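Local coordinates for esterase family protein (Staphylococcus aureus, PDB 7L0A) that probably hydrolyses S-formylglutathione to formate and glutathione, as a serine esterase of the alpha/beta-hydrolase clan, at residues B[188-202]-B[220-232]. Residues are numbered along the deposited sequence; the frame is centred on the assembly and turned at random.
Sequences PYYLLDKAVAEDKQI and LDFIDYLSRINVP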
loop_
_atom_site.group_PDB
_atom_site.type_symbol
_atom_site.label_atom_id
_atom_site.label_comp_id
_atom_site.label_asym_id
_atom_site.label_seq_id
_atom_site.Cartn_x
_atom_site.Cartn_y
_atom_site.Cartn_z
ATOM N N PRO B 188 3.749 -15.393 -28.799
ATOM C CA PRO B 188 2.321 -15.509 -28.470
ATOM C C PRO B 188 1.588 -16.507 -29.327
ATOM O O PRO B 188 0.623 -17.118 -28.862
ATOM C CB PRO B 188 1.788 -14.090 -28.689
ATOM C CG PRO B 188 2.982 -13.225 -28.362
ATOM C CD PRO B 188 4.173 -13.976 -28.919
ATOM N N TYR B 189 2.012 -16.685 -30.571
ATOM C CA TYR B 189 1.340 -17.626 -31.450
ATOM C C TYR B 189 1.581 -19.066 -31.011
ATOM O O TYR B 189 0.673 -19.896 -31.084
ATOM C CB TYR B 189 1.833 -17.390 -32.868
ATOM C CG TYR B 189 1.203 -16.250 -33.602
ATOM C CD1 TYR B 189 1.700 -14.954 -33.468
ATOM C CD2 TYR B 189 0.125 -16.458 -34.460
ATOM C CE1 TYR B 189 1.144 -13.918 -34.175
ATOM C CE2 TYR B 189 -0.435 -15.411 -35.162
ATOM C CZ TYR B 189 0.066 -14.144 -34.994
ATOM O OH TYR B 189 -0.500 -13.086 -35.697
ATOM N N TYR B 190 2.791 -19.370 -30.530
ATOM C CA TYR B 190 3.068 -20.684 -29.962
ATOM C C TYR B 190 2.271 -20.904 -28.690
ATOM O O TYR B 190 1.718 -21.986 -28.476
ATOM C CB TYR B 190 4.570 -20.825 -29.672
ATOM C CG TYR B 190 4.954 -22.090 -28.930
ATOM C CD1 TYR B 190 4.970 -22.129 -27.529
ATOM C CD2 TYR B 190 5.295 -23.232 -29.622
ATOM C CE1 TYR B 190 5.295 -23.281 -26.859
ATOM C CE2 TYR B 190 5.633 -24.378 -28.960
ATOM C CZ TYR B 190 5.646 -24.396 -27.586
ATOM O OH TYR B 190 5.987 -25.568 -26.950
ATOM N N LEU B 191 2.188 -19.881 -27.837
ATOM C CA LEU B 191 1.405 -20.030 -26.620
ATOM C C LEU B 191 -0.058 -20.275 -26.947
ATOM O O LEU B 191 -0.755 -21.028 -26.254
ATOM C CB LEU B 191 1.554 -18.789 -25.766
ATOM C CG LEU B 191 2.943 -18.533 -25.156
ATOM C CD1 LEU B 191 2.930 -17.185 -24.457
ATOM C CD2 LEU B 191 3.287 -19.625 -24.192
ATOM N N LEU B 192 -0.548 -19.618 -27.991
ATOM C CA LEU B 192 -1.942 -19.775 -28.382
ATOM C C LEU B 192 -2.215 -21.200 -28.828
ATOM O O LEU B 192 -3.192 -21.826 -28.386
ATOM C CB LEU B 192 -2.259 -18.774 -29.480
ATOM C CG LEU B 192 -3.672 -18.682 -30.048
ATOM C CD1 LEU B 192 -4.710 -18.350 -29.008
ATOM C CD2 LEU B 192 -3.591 -17.603 -31.135
ATOM N N ASP B 193 -1.354 -21.724 -29.695
ATOM C CA ASP B 193 -1.516 -23.090 -30.173
ATOM C C ASP B 193 -1.431 -24.098 -29.035
ATOM O O ASP B 193 -2.158 -25.101 -29.031
ATOM C CB ASP B 193 -0.477 -23.391 -31.238
ATOM C CG ASP B 193 -0.720 -22.630 -32.531
ATOM O OD1 ASP B 193 -1.869 -22.178 -32.776
ATOM O OD2 ASP B 193 0.249 -22.503 -33.308
ATOM N N LYS B 194 -0.552 -23.851 -28.064
ATOM C CA LYS B 194 -0.414 -24.763 -26.938
ATOM C C LYS B 194 -1.630 -24.697 -26.017
ATOM O O LYS B 194 -2.129 -25.735 -25.565
ATOM C CB LYS B 194 0.872 -24.433 -26.177
ATOM C CG LYS B 194 1.270 -25.421 -25.107
ATOM C CD LYS B 194 2.592 -25.009 -24.493
ATOM C CE LYS B 194 2.921 -25.881 -23.291
ATOM N NZ LYS B 194 1.974 -25.590 -22.177
ATOM N N ALA B 195 -2.136 -23.488 -25.749
ATOM C CA ALA B 195 -3.254 -23.334 -24.821
ATOM C C ALA B 195 -4.472 -24.111 -25.293
ATOM O O ALA B 195 -5.144 -24.772 -24.490
ATOM C CB ALA B 195 -3.592 -21.851 -24.661
ATOM N N VAL B 196 -4.781 -24.016 -26.584
ATOM C CA VAL B 196 -5.884 -24.765 -27.173
ATOM C C VAL B 196 -5.653 -26.261 -27.002
ATOM O O VAL B 196 -6.561 -27.024 -26.624
ATOM C CB VAL B 196 -6.036 -24.371 -28.655
ATOM C CG1 VAL B 196 -6.780 -25.485 -29.417
ATOM C CG2 VAL B 196 -6.699 -22.993 -28.781
ATOM N N ALA B 197 -4.430 -26.697 -27.280
ATOM C CA ALA B 197 -4.126 -28.117 -27.274
ATOM C C ALA B 197 -4.310 -28.738 -25.897
ATOM O O ALA B 197 -4.762 -29.886 -25.787
ATOM C CB ALA B 197 -2.688 -28.333 -27.766
ATOM N N GLU B 198 -3.919 -28.028 -24.839
ATOM C CA GLU B 198 -4.044 -28.530 -23.482
ATOM C C GLU B 198 -5.400 -28.206 -22.875
ATOM O O GLU B 198 -5.574 -28.331 -21.653
ATOM C CB GLU B 198 -2.896 -27.993 -22.631
ATOM C CG GLU B 198 -1.537 -28.536 -23.083
ATOM C CD GLU B 198 -0.363 -27.834 -22.434
ATOM O OE1 GLU B 198 -0.566 -26.749 -21.842
ATOM O OE2 GLU B 198 0.769 -28.366 -22.520
ATOM N N ASP B 199 -6.367 -27.823 -23.713
ATOM C CA ASP B 199 -7.738 -27.563 -23.276
ATOM C C ASP B 199 -7.749 -26.557 -22.133
ATOM O O ASP B 199 -8.477 -26.700 -21.148
ATOM C CB ASP B 199 -8.442 -28.860 -22.863
ATOM C CG ASP B 199 -9.954 -28.738 -22.893
ATOM O OD1 ASP B 199 -10.470 -27.816 -23.562
ATOM O OD2 ASP B 199 -10.631 -29.565 -22.249
ATOM N N LYS B 200 -6.916 -25.532 -22.252
ATOM C CA LYS B 200 -6.792 -24.561 -21.180
ATOM C C LYS B 200 -7.907 -23.531 -21.292
ATOM O O LYS B 200 -8.388 -23.220 -22.391
ATOM C CB LYS B 200 -5.420 -23.891 -21.207
ATOM C CG LYS B 200 -4.321 -24.732 -20.522
ATOM C CD LYS B 200 -4.581 -24.915 -19.018
ATOM C CE LYS B 200 -3.785 -26.090 -18.438
ATOM N NZ LYS B 200 -2.382 -26.133 -18.937
ATOM N N GLN B 201 -8.373 -23.091 -20.135
ATOM C CA GLN B 201 -9.225 -21.921 -20.050
ATOM C C GLN B 201 -8.514 -20.724 -20.666
ATOM O O GLN B 201 -7.367 -20.446 -20.337
ATOM C CB GLN B 201 -9.538 -21.650 -18.582
ATOM C CG GLN B 201 -10.992 -21.715 -18.235
ATOM C CD GLN B 201 -11.232 -21.751 -16.741
ATOM O OE1 GLN B 201 -10.336 -22.067 -15.951
ATOM N NE2 GLN B 201 -12.450 -21.425 -16.343
ATOM N N ILE B 202 -9.187 -20.030 -21.573
ATOM C CA ILE B 202 -8.704 -18.761 -22.116
ATOM C C ILE B 202 -9.643 -17.675 -21.624
ATOM O O ILE B 202 -10.867 -17.818 -21.772
ATOM C CB ILE B 202 -8.651 -18.765 -23.655
ATOM C CG1 ILE B 202 -7.726 -19.890 -24.157
ATOM C CG2 ILE B 202 -8.172 -17.407 -24.194
ATOM C CD1 ILE B 202 -7.591 -19.945 -25.664
ATOM N N LEU B 220 -4.308 -6.870 -36.580
ATOM C CA LEU B 220 -5.287 -7.507 -37.450
ATOM C C LEU B 220 -4.869 -8.931 -37.784
ATOM O O LEU B 220 -5.709 -9.832 -37.880
ATOM C CB LEU B 220 -5.467 -6.704 -38.736
ATOM C CG LEU B 220 -6.077 -5.311 -38.549
ATOM C CD1 LEU B 220 -6.197 -4.668 -39.951
ATOM C CD2 LEU B 220 -7.415 -5.324 -37.854
ATOM N N ASP B 221 -3.575 -9.145 -38.017
ATOM C CA ASP B 221 -3.115 -10.496 -38.332
ATOM C C ASP B 221 -3.394 -11.447 -37.174
ATOM O O ASP B 221 -3.782 -12.609 -37.378
ATOM C CB ASP B 221 -1.623 -10.484 -38.641
ATOM C CG ASP B 221 -1.312 -9.865 -39.984
ATOM O OD1 ASP B 221 -2.252 -9.626 -40.784
ATOM O OD2 ASP B 221 -0.114 -9.598 -40.223
ATOM N N PHE B 222 -3.183 -10.978 -35.949
ATOM C CA PHE B 222 -3.406 -11.818 -34.787
ATOM C C PHE B 222 -4.876 -12.184 -34.649
ATOM O O PHE B 222 -5.208 -13.354 -34.412
ATOM C CB PHE B 222 -2.921 -11.111 -33.523
ATOM C CG PHE B 222 -2.917 -11.977 -32.302
ATOM C CD1 PHE B 222 -1.951 -12.970 -32.147
ATOM C CD2 PHE B 222 -3.896 -11.840 -31.328
ATOM C CE1 PHE B 222 -1.951 -13.797 -31.029
ATOM C CE2 PHE B 222 -3.881 -12.654 -30.210
ATOM C CZ PHE B 222 -2.925 -13.640 -30.060
ATOM N N ILE B 223 -5.775 -11.195 -34.751
ATOM C CA ILE B 223 -7.188 -11.530 -34.579
ATOM C C ILE B 223 -7.694 -12.386 -35.733
ATOM O O ILE B 223 -8.621 -13.178 -35.562
ATOM C CB ILE B 223 -8.073 -10.285 -34.401
ATOM C CG1 ILE B 223 -8.066 -9.394 -35.636
ATOM C CG2 ILE B 223 -7.603 -9.516 -33.191
ATOM C CD1 ILE B 223 -8.993 -8.180 -35.503
ATOM N N ASP B 224 -7.144 -12.214 -36.933
ATOM C CA ASP B 224 -7.480 -13.104 -38.033
ATOM C C ASP B 224 -7.115 -14.553 -37.714
ATOM O O ASP B 224 -7.887 -15.487 -38.003
ATOM C CB ASP B 224 -6.762 -12.615 -39.286
ATOM C CG ASP B 224 -7.468 -11.449 -39.959
ATOM O OD1 ASP B 224 -8.568 -11.072 -39.499
ATOM O OD2 ASP B 224 -6.911 -10.897 -40.938
ATOM N N TYR B 225 -5.951 -14.768 -37.108
ATOM C CA TYR B 225 -5.593 -16.109 -36.679
ATOM C C TYR B 225 -6.523 -16.610 -35.576
ATOM O O TYR B 225 -6.995 -17.753 -35.631
ATOM C CB TYR B 225 -4.113 -16.164 -36.251
ATOM C CG TYR B 225 -3.651 -17.587 -35.965
ATOM C CD1 TYR B 225 -3.706 -18.565 -36.947
ATOM C CD2 TYR B 225 -3.175 -17.960 -34.703
ATOM C CE1 TYR B 225 -3.302 -19.871 -36.685
ATOM C CE2 TYR B 225 -2.780 -19.268 -34.435
ATOM C CZ TYR B 225 -2.840 -20.221 -35.439
ATOM O OH TYR B 225 -2.445 -21.516 -35.164
ATOM N N LEU B 226 -6.817 -15.779 -34.572
ATOM C CA LEU B 226 -7.819 -16.161 -33.578
ATOM C C LEU B 226 -9.102 -16.656 -34.246
ATOM O O LEU B 226 -9.676 -17.680 -33.845
ATOM C CB LEU B 226 -8.144 -14.987 -32.658
ATOM C CG LEU B 226 -7.051 -14.546 -31.708
ATOM C CD1 LEU B 226 -7.597 -13.352 -30.878
ATOM C CD2 LEU B 226 -6.625 -15.655 -30.803
ATOM N N SER B 227 -9.589 -15.911 -35.250
ATOM C CA SER B 227 -10.814 -16.319 -35.928
ATOM C C SER B 227 -10.640 -17.695 -36.581
ATOM O O SER B 227 -11.547 -18.543 -36.543
ATOM C CB SER B 227 -11.211 -15.300 -37.002
ATOM O OG SER B 227 -11.696 -14.095 -36.408
ATOM N N ARG B 228 -9.481 -17.929 -37.208
ATOM C CA ARG B 228 -9.283 -19.175 -37.950
ATOM C C ARG B 228 -9.196 -20.382 -37.023
ATOM O O ARG B 228 -9.555 -21.489 -37.426
ATOM C CB ARG B 228 -8.026 -19.101 -38.826
ATOM C CG ARG B 228 -8.194 -18.167 -40.040
ATOM C CD ARG B 228 -7.090 -18.288 -41.076
ATOM N NE ARG B 228 -5.737 -18.069 -40.576
ATOM C CZ ARG B 228 -5.171 -16.871 -40.445
ATOM N NH1 ARG B 228 -5.847 -15.789 -40.740
ATOM N NH2 ARG B 228 -3.927 -16.762 -40.009
ATOM N N ILE B 229 -8.699 -20.208 -35.797
ATOM C CA ILE B 229 -8.641 -21.320 -34.857
ATOM C C ILE B 229 -9.772 -21.271 -33.830
ATOM O O ILE B 229 -9.735 -21.986 -32.825
ATOM C CB ILE B 229 -7.274 -21.403 -34.173
ATOM C CG1 ILE B 229 -6.964 -20.112 -33.435
ATOM C CG2 ILE B 229 -6.165 -21.706 -35.196
ATOM C CD1 ILE B 229 -5.903 -20.288 -32.406
ATOM N N ASN B 230 -10.784 -20.443 -34.070
ATOM C CA ASN B 230 -12.039 -20.460 -33.316
ATOM C C ASN B 230 -11.846 -20.103 -31.846
ATOM O O ASN B 230 -12.526 -20.645 -30.969
ATOM C CB ASN B 230 -12.746 -21.813 -33.433
ATOM C CG ASN B 230 -14.180 -21.757 -32.985
ATOM O OD1 ASN B 230 -14.874 -20.757 -33.180
ATOM N ND2 ASN B 230 -14.629 -22.828 -32.340
ATOM N N VAL B 231 -10.964 -19.148 -31.554
ATOM C CA VAL B 231 -10.823 -18.595 -30.226
ATOM C C VAL B 231 -11.684 -17.336 -30.152
ATOM O O VAL B 231 -11.482 -16.434 -30.978
ATOM C CB VAL B 231 -9.366 -18.279 -29.891
ATOM C CG1 VAL B 231 -9.240 -17.580 -28.556
ATOM C CG2 VAL B 231 -8.548 -19.565 -29.874
ATOM N N PRO B 232 -12.628 -17.244 -29.239
ATOM C CA PRO B 232 -13.512 -16.072 -29.226
ATOM C C PRO B 232 -12.793 -14.815 -28.768
ATOM O O PRO B 232 -11.873 -14.850 -27.945
ATOM C CB PRO B 232 -14.636 -16.487 -28.269
ATOM C CG PRO B 232 -14.085 -17.543 -27.424
ATOM C CD PRO B 232 -13.017 -18.269 -28.245
#
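In this alpha/beta-hydrolase fold, helix 188-197, which precedes strand 204-210, packs against the C-terminal part of helix 216-228, which follows that strand; the two short segments run nearly parallel, 15° apart, with axes 11.9 Å apart. At the N-terminal end of helix 188-197, Tyr189 enters an aromatic cluster with Phe222 and Tyr225. The Phe222 ring is T-shaped to the Tyr189 ring, planes at 84°, and presents its edge so that CD1 lies 3.7 Å from Tyr189 CZ. Tyr225 meets the same tyrosine obliquely, CD2 to CD2. One turn on, Leu192 points its branches at side chains of the second helix: with CG anti to the backbone N (chi1 -178°), CD2 lies 3.6 Å from Leu226 CD2 and 3.6 Å from Tyr225 CD2, at the edge of that ring, while Ile229 CD1 comes within 3.6 Å of Leu192 CG. Schellman motifs, with Asp199 and Asn230 at positive phi, end the two helices; the second closes with Val231 N on Leu226 O and sets Val231 where its CG2 meets Val196 CG2 at 4.0 Å and its CG1 meets Ile202 CD1. Helix 130-141 flanks the seam through Tyr133 and Leu140, and Phe156 stacks on Phe222. On the more solvent-exposed side, Tyr225 OH donates to the syn lone pair of Asp193 OD1 across 2.5 Å, the oxygen lying in the plane of the phenol ring. This short bond fixes the end of the phenol against the neighbouring helix, while Tyr189 and Leu192 pack against its ring, so a directional polar link borders an otherwise apolar contact.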